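Long-range contacts in uncharacterized protein (Acinetobacter baumannii, PDB 5D66), which is of unknown function but folds as an ankyrin repeat domain, a scaffold that in other proteins commonly serves to bind partner proteins: residues V62-D66 with G92-T98; Y101-I107 with V128-L134. All blocks are in the same frame, centred on the assembly; numbering follows the deposited sequence.

Interaction 1. Residues V62-D66 with G92-T98; sequences VNAKD and GADLKST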
ATOM      1  N   VAL A  62      -0.623 -11.926  -6.358  1.00  4.77           N
ATOM      2  CA  VAL A  62      -0.775 -10.589  -5.836  1.00  4.93           C
ATOM      3  C   VAL A  62       0.517  -9.809  -5.683  1.00  4.53           C
ATOM      4  O   VAL A  62       0.482  -8.598  -5.422  1.00  4.98           O
ATOM      5  CB  VAL A  62      -1.575 -10.564  -4.496  1.00  4.95           C
ATOM      6  CG1 VAL A  62      -2.902 -11.269  -4.655  1.00  5.66           C
ATOM      7  CG2 VAL A  62      -0.753 -11.122  -3.347  1.00  5.57           C
ATOM      8  N   ASN A  63       1.633 -10.499  -5.857  1.00  4.68           N
ATOM      9  CA  ASN A  63       2.966  -9.909  -5.810  1.00  4.96           C
ATOM     10  C   ASN A  63       3.633  -9.783  -7.155  1.00  4.87           C
ATOM     11  O   ASN A  63       4.757  -9.313  -7.222  1.00  5.50           O
ATOM     12  CB  ASN A  63       3.864 -10.746  -4.899  1.00  5.50           C
ATOM     13  CG  ASN A  63       3.261 -10.845  -3.500  1.00  5.29           C
ATOM     14  OD1 ASN A  63       3.007  -9.814  -2.864  1.00  6.03           O
ATOM     15  ND2 ASN A  63       3.092 -12.062  -2.992  1.00  6.83           N
ATOM     16  N   ALA A  64       2.992 -10.206  -8.238  1.00  5.48           N
ATOM     17  CA  ALA A  64       3.595 -10.011  -9.548  1.00  5.78           C
ATOM     18  C   ALA A  64       3.748  -8.508  -9.778  1.00  5.36           C
ATOM     19  O   ALA A  64       2.851  -7.756  -9.430  1.00  6.03           O
ATOM     20  CB  ALA A  64       2.722 -10.637 -10.639  1.00  6.84           C
ATOM     21  N   LYS A  65       4.852  -8.108 -10.372  1.00  5.01           N
ATOM     22  CA  LYS A  65       5.157  -6.711 -10.616  1.00  5.35           C
ATOM     23  C   LYS A  65       4.998  -6.285 -12.080  1.00  4.69           C
ATOM     24  O   LYS A  65       5.199  -7.071 -12.968  1.00  6.87           O
ATOM     25  CB  LYS A  65       6.542  -6.312 -10.084  1.00  6.16           C
ATOM     26  CG  LYS A  65       6.563  -6.096  -8.551  1.00  7.23           C
ATOM     27  CD  LYS A  65       7.901  -5.678  -8.044  1.00  7.32           C
ATOM     28  CE  LYS A  65       7.836  -5.166  -6.577  1.00  6.59           C
ATOM     29  NZ  LYS A  65       9.231  -4.894  -6.130  1.00  7.09           N
ATOM     30  N   ASP A  66       4.695  -5.028 -12.238  1.00  4.40           N
ATOM     31  CA  ASP A  66       4.678  -4.338 -13.523  1.00  5.15           C
ATOM     32  C   ASP A  66       5.951  -3.551 -13.730  1.00  5.30           C
ATOM     33  O   ASP A  66       6.854  -3.529 -12.872  1.00  5.55           O
ATOM     34  CB  ASP A  66       3.399  -3.525 -13.661  1.00  5.67           C
ATOM     35  CG  ASP A  66       3.395  -2.192 -12.921  1.00  6.40           C
ATOM     36  OD1 ASP A  66       4.353  -1.918 -12.177  1.00  5.90           O
ATOM     37  OD2 ASP A  66       2.418  -1.435 -13.162  1.00  9.10           O
ATOM     38  N   GLY A  92      -1.629 -14.160   0.057  1.00  6.05           N
ATOM     39  CA  GLY A  92      -0.202 -14.255  -0.153  1.00  6.54           C
ATOM     40  C   GLY A  92       0.558 -12.954  -0.303  1.00  5.21           C
ATOM     41  O   GLY A  92       1.754 -12.997  -0.666  1.00  6.15           O
ATOM     42  N   ALA A  93      -0.016 -11.821   0.059  1.00  5.58           N
ATOM     43  CA  ALA A  93       0.731 -10.577  -0.034  1.00  5.50           C
ATOM     44  C   ALA A  93       2.085 -10.703   0.678  1.00  5.51           C
ATOM     45  O   ALA A  93       2.161 -11.143   1.817  1.00  6.36           O
ATOM     46  CB  ALA A  93      -0.076  -9.473   0.636  1.00  6.49           C
ATOM     47  N   ASP A  94       3.143 -10.286  -0.020  1.00  5.71           N
ATOM     48  CA  ASP A  94       4.481 -10.290   0.562  1.00  5.98           C
ATOM     49  C   ASP A  94       4.687  -8.983   1.293  1.00  5.45           C
ATOM     50  O   ASP A  94       4.864  -7.948   0.655  1.00  5.38           O
ATOM     51  CB  ASP A  94       5.506 -10.452  -0.553  1.00  7.01           C
ATOM     52  CG  ASP A  94       6.922 -10.415  -0.058  1.00  8.59           C
ATOM     53  OD1 ASP A  94       7.125 -10.228   1.163  1.00  9.07           O
ATOM     54  OD2 ASP A  94       7.850 -10.590  -0.895  1.00 12.73           O
ATOM     55  N   LEU A  95       4.548  -8.983   2.616  1.00  5.54           N
ATOM     56  CA  LEU A  95       4.570  -7.764   3.353  1.00  5.50           C
ATOM     57  C   LEU A  95       5.925  -7.096   3.356  1.00  5.74           C
ATOM     58  O   LEU A  95       6.102  -5.918   3.735  1.00  6.46           O
ATOM     59  CB  LEU A  95       4.065  -7.959   4.794  1.00  5.99           C
ATOM     60  CG  LEU A  95       2.698  -8.641   4.937  1.00  6.07           C
ATOM     61  CD1 LEU A  95       2.347  -8.643   6.400  1.00  6.92           C
ATOM     62  CD2 LEU A  95       1.660  -8.004   4.062  1.00  7.20           C
ATOM     63  N   LYS A  96       6.983  -7.825   2.961  1.00  6.11           N
ATOM     64  CA  LYS A  96       8.324  -7.311   2.809  1.00  7.54           C
ATOM     65  C   LYS A  96       8.548  -6.690   1.440  1.00  7.12           C
ATOM     66  O   LYS A  96       9.614  -6.089   1.192  1.00  8.76           O
ATOM     67  CB  LYS A  96       9.390  -8.389   3.065  1.00  8.45           C
ATOM     68  CG  LYS A  96       9.376  -8.877   4.508  1.00 10.95           C
ATOM     69  CD  LYS A  96      10.436 -10.010   4.699  1.00 16.69           C
ATOM     70  CE  LYS A  96       9.882 -11.300   5.263  1.00 22.13           C
ATOM     71  NZ  LYS A  96      10.977 -12.271   5.548  1.00 32.94           N
ATOM     72  N   SER A  97       7.636  -6.862   0.496  1.00  6.43           N
ATOM     73  CA  SER A  97       7.829  -6.340  -0.828  1.00  7.07           C
ATOM     74  C   SER A  97       7.735  -4.836  -0.826  1.00  6.01           C
ATOM     75  O   SER A  97       7.079  -4.203   0.017  1.00  6.90           O
ATOM     76  CB  SER A  97       6.811  -6.950  -1.826  1.00  7.12           C
ATOM     77  OG  SER A  97       5.477  -6.566  -1.575  1.00  6.82           O
ATOM     78  N   THR A  98       8.379  -4.257  -1.819  1.00  6.55           N
ATOM     79  CA  THR A  98       8.532  -2.838  -1.891  1.00  6.75           C
ATOM     80  C   THR A  98       8.197  -2.311  -3.307  1.00  5.65           C
ATOM     81  O   THR A  98       8.423  -2.988  -4.344  1.00  6.86           O
ATOM     82  CB  THR A  98       9.942  -2.366  -1.471  1.00  8.88           C
ATOM     83  OG1 THR A  98      10.914  -3.035  -2.270  1.00 11.25           O
ATOM     84  CG2 THR A  98      10.255  -2.635   0.039  1.00  9.15           C
TER
HETATM   85  O   HOH W   1       3.891  -7.366  -3.644  1.00  5.86           O
HETATM   86  O   HOH W   2       9.916  -6.156  -3.500  1.00 12.86           O
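The side-chain amide of Asn63 reaches across to the backbone of residues 92-98 and grips it with both of its ends. Its OD1 accepts from Asp94 N at 2.9 Å, a nearly straight bond whose donor is tilted 26° from the carbonyl plane. Its ND2 donates to Gly92 O at 2.8 Å; that oxygen lies close to the amide plane of Asn63, although the nitrogen stands well above the plane of the Gly92 carbonyl. The two bonds fix which way round the amide sits, since turning it over would set ND2 against the N-H of Asp94 and OD1 against Gly92 O. The CB of Asp94 leans against Asn63 OD1, and the carboxylate of Asp94 is turned about perpendicular to the amide.

Farther along, Lys65 runs out extended beyond CG and brings NZ to Thr98 O at 2.7 Å, almost in line with the carbonyl bond. Beside the amide contact, Val62 lays CG2 over the peptide of Gly92 and Ala93, 3.6 Å from Ala93 N.

Two waters complete the first shell. One donates to both Asn63 OD1 and Ser97 OG; the other accepts from Lys65 NZ and Thr98 N. Behind them, residues 94-97 form a type I beta turn in which Asp94 O receives both Ser97 N and Ser97 OG, the hydroxyl at 2.7 Å. With CG anti to its backbone N (chi1 178°), Asp94 also lets OD1 accept from Lys96 N, closing an Asx turn. Gln69 is a further partner of Lys65 NZ, and Asp61 OD1 accepts from Asn63 N.

Residues 62-66 lie between helices 49-57 and 72-79, residues 92-98 between helices 82-90 and 106-111. Such lateral bonding between successive loops is characteristic of the ankyrin repeat stack.

Interaction 2. Residues Y101-I107 with V128-L134; sequences YGGTALI and VNHVNNL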
ATOM      1  N   TYR A 101       9.736   3.226  -4.865  1.00  9.53           N
ATOM      2  CA  TYR A 101      10.392   4.094  -3.894  1.00  9.47           C
ATOM      3  C   TYR A 101      11.037   3.298  -2.774  1.00  9.11           C
ATOM      4  O   TYR A 101      11.511   3.910  -1.808  1.00 10.70           O
ATOM      5  CB  TYR A 101       9.374   5.061  -3.277  1.00 10.44           C
ATOM      6  CG  TYR A 101       8.873   6.036  -4.259  1.00 12.77           C
ATOM      7  CD1 TYR A 101       9.609   7.138  -4.574  1.00 14.86           C
ATOM      8  CD2 TYR A 101       7.650   5.862  -4.888  1.00 15.88           C
ATOM      9  CE1 TYR A 101       9.178   8.042  -5.489  1.00 17.63           C
ATOM     10  CE2 TYR A 101       7.199   6.769  -5.809  1.00 19.88           C
ATOM     11  CZ  TYR A 101       7.946   7.863  -6.105  1.00 20.57           C
ATOM     12  OH  TYR A 101       7.432   8.733  -7.022  1.00 27.39           O
ATOM     13  N   GLY A 102      11.073   1.977  -2.865  1.00  8.82           N
ATOM     14  CA  GLY A 102      11.604   1.212  -1.794  1.00  9.31           C
ATOM     15  C   GLY A 102      10.776   1.186  -0.546  1.00  8.71           C
ATOM     16  O   GLY A 102      11.267   0.820   0.506  1.00 10.96           O
ATOM     17  N   GLY A 103       9.504   1.508  -0.680  1.00  8.01           N
ATOM     18  CA  GLY A 103       8.594   1.507   0.430  1.00  7.84           C
ATOM     19  C   GLY A 103       7.689   0.295   0.486  1.00  6.11           C
ATOM     20  O   GLY A 103       7.397  -0.326  -0.489  1.00  7.26           O
ATOM     21  N   THR A 104       7.292  -0.089   1.700  1.00  5.38           N
ATOM     22  CA  THR A 104       6.214  -1.011   1.871  1.00  4.96           C
ATOM     23  C   THR A 104       4.882  -0.391   1.447  1.00  5.00           C
ATOM     24  O   THR A 104       4.819   0.799   1.174  1.00  6.15           O
ATOM     25  CB  THR A 104       6.102  -1.382   3.348  1.00  5.42           C
ATOM     26  OG1 THR A 104       5.740  -0.175   4.029  1.00  5.82           O
ATOM     27  CG2 THR A 104       7.332  -1.983   3.941  1.00  6.14           C
ATOM     28  N   ALA A 105       3.818  -1.185   1.440  1.00  5.48           N
ATOM     29  CA  ALA A 105       2.485  -0.644   1.158  1.00  5.56           C
ATOM     30  C   ALA A 105       2.038   0.373   2.215  1.00  5.28           C
ATOM     31  O   ALA A 105       1.193   1.218   1.962  1.00  6.42           O
ATOM     32  CB  ALA A 105       1.465  -1.775   1.020  1.00  6.39           C
ATOM     33  N   LEU A 106       2.555   0.220   3.436  1.00  4.77           N
ATOM     34  CA  LEU A 106       2.178   1.089   4.528  1.00  5.01           C
ATOM     35  C   LEU A 106       2.617   2.509   4.355  1.00  4.78           C
ATOM     36  O   LEU A 106       1.920   3.438   4.791  1.00  5.57           O
ATOM     37  CB  LEU A 106       2.721   0.521   5.848  1.00  4.85           C
ATOM     38  CG  LEU A 106       2.515   1.276   7.093  1.00  5.28           C
ATOM     39  CD1 LEU A 106       0.975   1.491   7.361  1.00  5.84           C
ATOM     40  CD2 LEU A 106       3.129   0.597   8.273  1.00  6.81           C
ATOM     41  N   ILE A 107       3.786   2.731   3.797  1.00  4.65           N
ATOM     42  CA  ILE A 107       4.356   4.088   3.714  1.00  4.58           C
ATOM     43  C   ILE A 107       3.455   5.003   2.850  1.00  5.11           C
ATOM     44  O   ILE A 107       3.057   6.085   3.334  1.00  5.30           O
ATOM     45  CB  ILE A 107       5.827   4.089   3.312  1.00  4.83           C
ATOM     46  CG1 ILE A 107       6.648   3.357   4.388  1.00  5.32           C
ATOM     47  CG2 ILE A 107       6.287   5.549   3.186  1.00  5.82           C
ATOM     48  CD1 ILE A 107       8.094   3.256   4.090  1.00  5.73           C
ATOM     49  N   VAL A 128       6.501  -1.431  10.611  1.00  4.90           N
ATOM     50  CA  VAL A 128       6.319  -0.007  10.790  1.00  4.79           C
ATOM     51  C   VAL A 128       7.634   0.761  10.723  1.00  4.91           C
ATOM     52  O   VAL A 128       7.636   1.981  10.485  1.00  5.51           O
ATOM     53  CB  VAL A 128       5.567   0.318  12.091  1.00  5.53           C
ATOM     54  CG1 VAL A 128       4.141  -0.178  12.026  1.00  5.92           C
ATOM     55  CG2 VAL A 128       6.286  -0.173  13.306  1.00  6.02           C
ATOM     56  N   ASN A 129       8.763   0.110  10.993  1.00  4.61           N
ATOM     57  CA  ASN A 129      10.061   0.765  11.007  1.00  5.14           C
ATOM     58  C   ASN A 129      10.838   0.732   9.656  1.00  5.28           C
ATOM     59  O   ASN A 129      11.971   1.153   9.589  1.00  6.53           O
ATOM     60  CB  ASN A 129      10.934   0.218  12.132  1.00  5.29           C
ATOM     61  CG  ASN A 129      10.441   0.669  13.487  1.00  5.56           C
ATOM     62  OD1 ASN A 129       9.920   1.776  13.652  1.00  5.98           O
ATOM     63  ND2 ASN A 129      10.613  -0.173  14.491  1.00  5.87           N
ATOM     64  N   HIS A 130      10.177   0.233   8.610  1.00  5.48           N
ATOM     65  CA  HIS A 130      10.829   0.195   7.313  1.00  5.46           C
ATOM     66  C   HIS A 130      11.107   1.598   6.779  1.00  5.56           C
ATOM     67  O   HIS A 130      10.289   2.496   6.876  1.00  5.98           O
ATOM     68  CB  HIS A 130       9.912  -0.504   6.302  1.00  5.76           C
ATOM     69  CG  HIS A 130      10.493  -0.760   4.966  1.00  6.70           C
ATOM     70  ND1 HIS A 130      11.024  -1.964   4.580  1.00 11.08           N
ATOM     71  CD2 HIS A 130      10.540   0.048   3.903  1.00  7.17           C
ATOM     72  CE1 HIS A 130      11.464  -1.823   3.333  1.00 11.87           C
ATOM     73  NE2 HIS A 130      11.249  -0.593   2.930  1.00  9.36           N
ATOM     74  N   VAL A 131      12.292   1.767   6.214  1.00  5.82           N
ATOM     75  CA  VAL A 131      12.749   3.027   5.641  1.00  5.90           C
ATOM     76  C   VAL A 131      12.875   2.909   4.112  1.00  6.36           C
ATOM     77  O   VAL A 131      13.519   2.017   3.584  1.00  7.07           O
ATOM     78  CB  VAL A 131      14.164   3.425   6.187  1.00  6.42           C
ATOM     79  CG1 VAL A 131      14.566   4.787   5.675  1.00  8.32           C
ATOM     80  CG2 VAL A 131      14.195   3.421   7.696  1.00  8.22           C
ATOM     81  N   ASN A 132      12.182   3.803   3.414  1.00  6.31           N
ATOM     82  CA  ASN A 132      12.207   3.773   1.926  1.00  6.46           C
ATOM     83  C   ASN A 132      13.441   4.495   1.366  1.00  6.56           C
ATOM     84  O   ASN A 132      14.335   4.954   2.114  1.00  7.20           O
ATOM     85  CB  ASN A 132      10.880   4.272   1.348  1.00  6.30           C
ATOM     86  CG  ASN A 132      10.681   5.762   1.481  1.00  6.27           C
ATOM     87  OD1 ASN A 132      11.601   6.516   1.807  1.00  7.03           O
ATOM     88  ND2 ASN A 132       9.441   6.185   1.254  1.00  7.16           N
ATOM     89  N   ASN A 133      13.530   4.597   0.041  1.00  6.32           N
ATOM     90  CA  ASN A 133      14.745   5.152  -0.591  1.00  7.75           C
ATOM     91  C   ASN A 133      14.751   6.651  -0.648  1.00  7.69           C
ATOM     92  O   ASN A 133      15.735   7.224  -1.102  1.00 10.18           O
ATOM     93  CB  ASN A 133      15.016   4.483  -1.959  1.00  8.00           C
ATOM     94  CG  ASN A 133      14.099   4.933  -3.084  1.00  8.10           C
ATOM     95  OD1 ASN A 133      13.540   6.033  -3.076  1.00  8.36           O
ATOM     96  ND2 ASN A 133      13.970   4.057  -4.090  1.00  9.36           N
ATOM     97  N   LEU A 134      13.742   7.299  -0.092  1.00  7.16           N
ATOM     98  CA  LEU A 134      13.738   8.737   0.245  1.00  8.10           C
ATOM     99  C   LEU A 134      14.221   8.953   1.672  1.00  7.26           C
ATOM    100  O   LEU A 134      14.325  10.099   2.119  1.00 10.14           O
ATOM    101  CB  LEU A 134      12.321   9.327   0.085  1.00  8.43           C
ATOM    102  CG  LEU A 134      11.760   9.227  -1.342  1.00  9.54           C
ATOM    103  CD1 LEU A 134      10.206   9.155  -1.340  1.00 12.65           C
ATOM    104  CD2 LEU A 134      12.163  10.378  -2.160  1.00 11.31           C
TER
HETATM  105  O   HOH W   3      14.181   0.301   1.006  0.40 13.35           O
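The imidazole of His130 meets residues 101-107 twice, with its edge and with one face. At the edge, NE2 donates to Gly102 O at 2.8 Å, and the oxygen lies 8° out of the ring plane. Over one face comes the methyl of Thr104: CG2 sits 3.8 Å from the ring centroid in a CH-pi contact, shifted toward the rim on the CG side, and the two side chains run past each other in opposite directions. A chi1 of -173° swings the ring away from its own backbone nitrogen, toward both partners. Ile107 CD1 approaches another part of the ring edge, its side chain roughly at right angles to that of the histidine.

Asn132 CA makes a CA-H...O contact with Gly102 O, and a water donates to both Gly102 O and Val131 O. Next to it, Asn133 N makes a nearly straight bond of 2.8 Å to Tyr101 O. Tyr101 CD1 lies 3.9 Å from Leu134 CD1. Asn133 OD1 is near the plane of the phenol ring, at its edge. Asn132 turns inward: its OD1 accepts from Leu134 N as an Asx turn and from Trp136 N, while ND2 passes Ile107 CG2 on its way to Glu141.

At the far end Leu106 CD2 touches Val128 CG1 at 4.0 Å. Leu106, in helix 106-111, also packs on Val118 and Leu121 of helix 115-124 and on Leu159 of helix 150-162. Ile107 rests on Ala138 and Glu141 of helix 138-144, so the loop contact continues directly into the packing between neighbouring helices.

In the fold
Interactions 1 and 2 follow in series along the chain, their centres about 13 Å apart, and each joins neighbouring segments along the stack; in interaction 2 one of them runs into helix 106-111. They meet chiefly at Thr98. Its CG2 packs 3.6 Å from His130 CE1, and its CB lies 3.4 Å from Gly103 O, so the residue whose carbonyl takes Lys65 in interaction 1 also borders the histidine of interaction 2. Leu95 O comes within 4.1 Å of Thr104 CG2, the methyl over that imidazole. Loops 62-66, 92-98 and 128-134 thus form a continuous lateral row. Interaction 1 is a surface contact, interaction 2 partly buried.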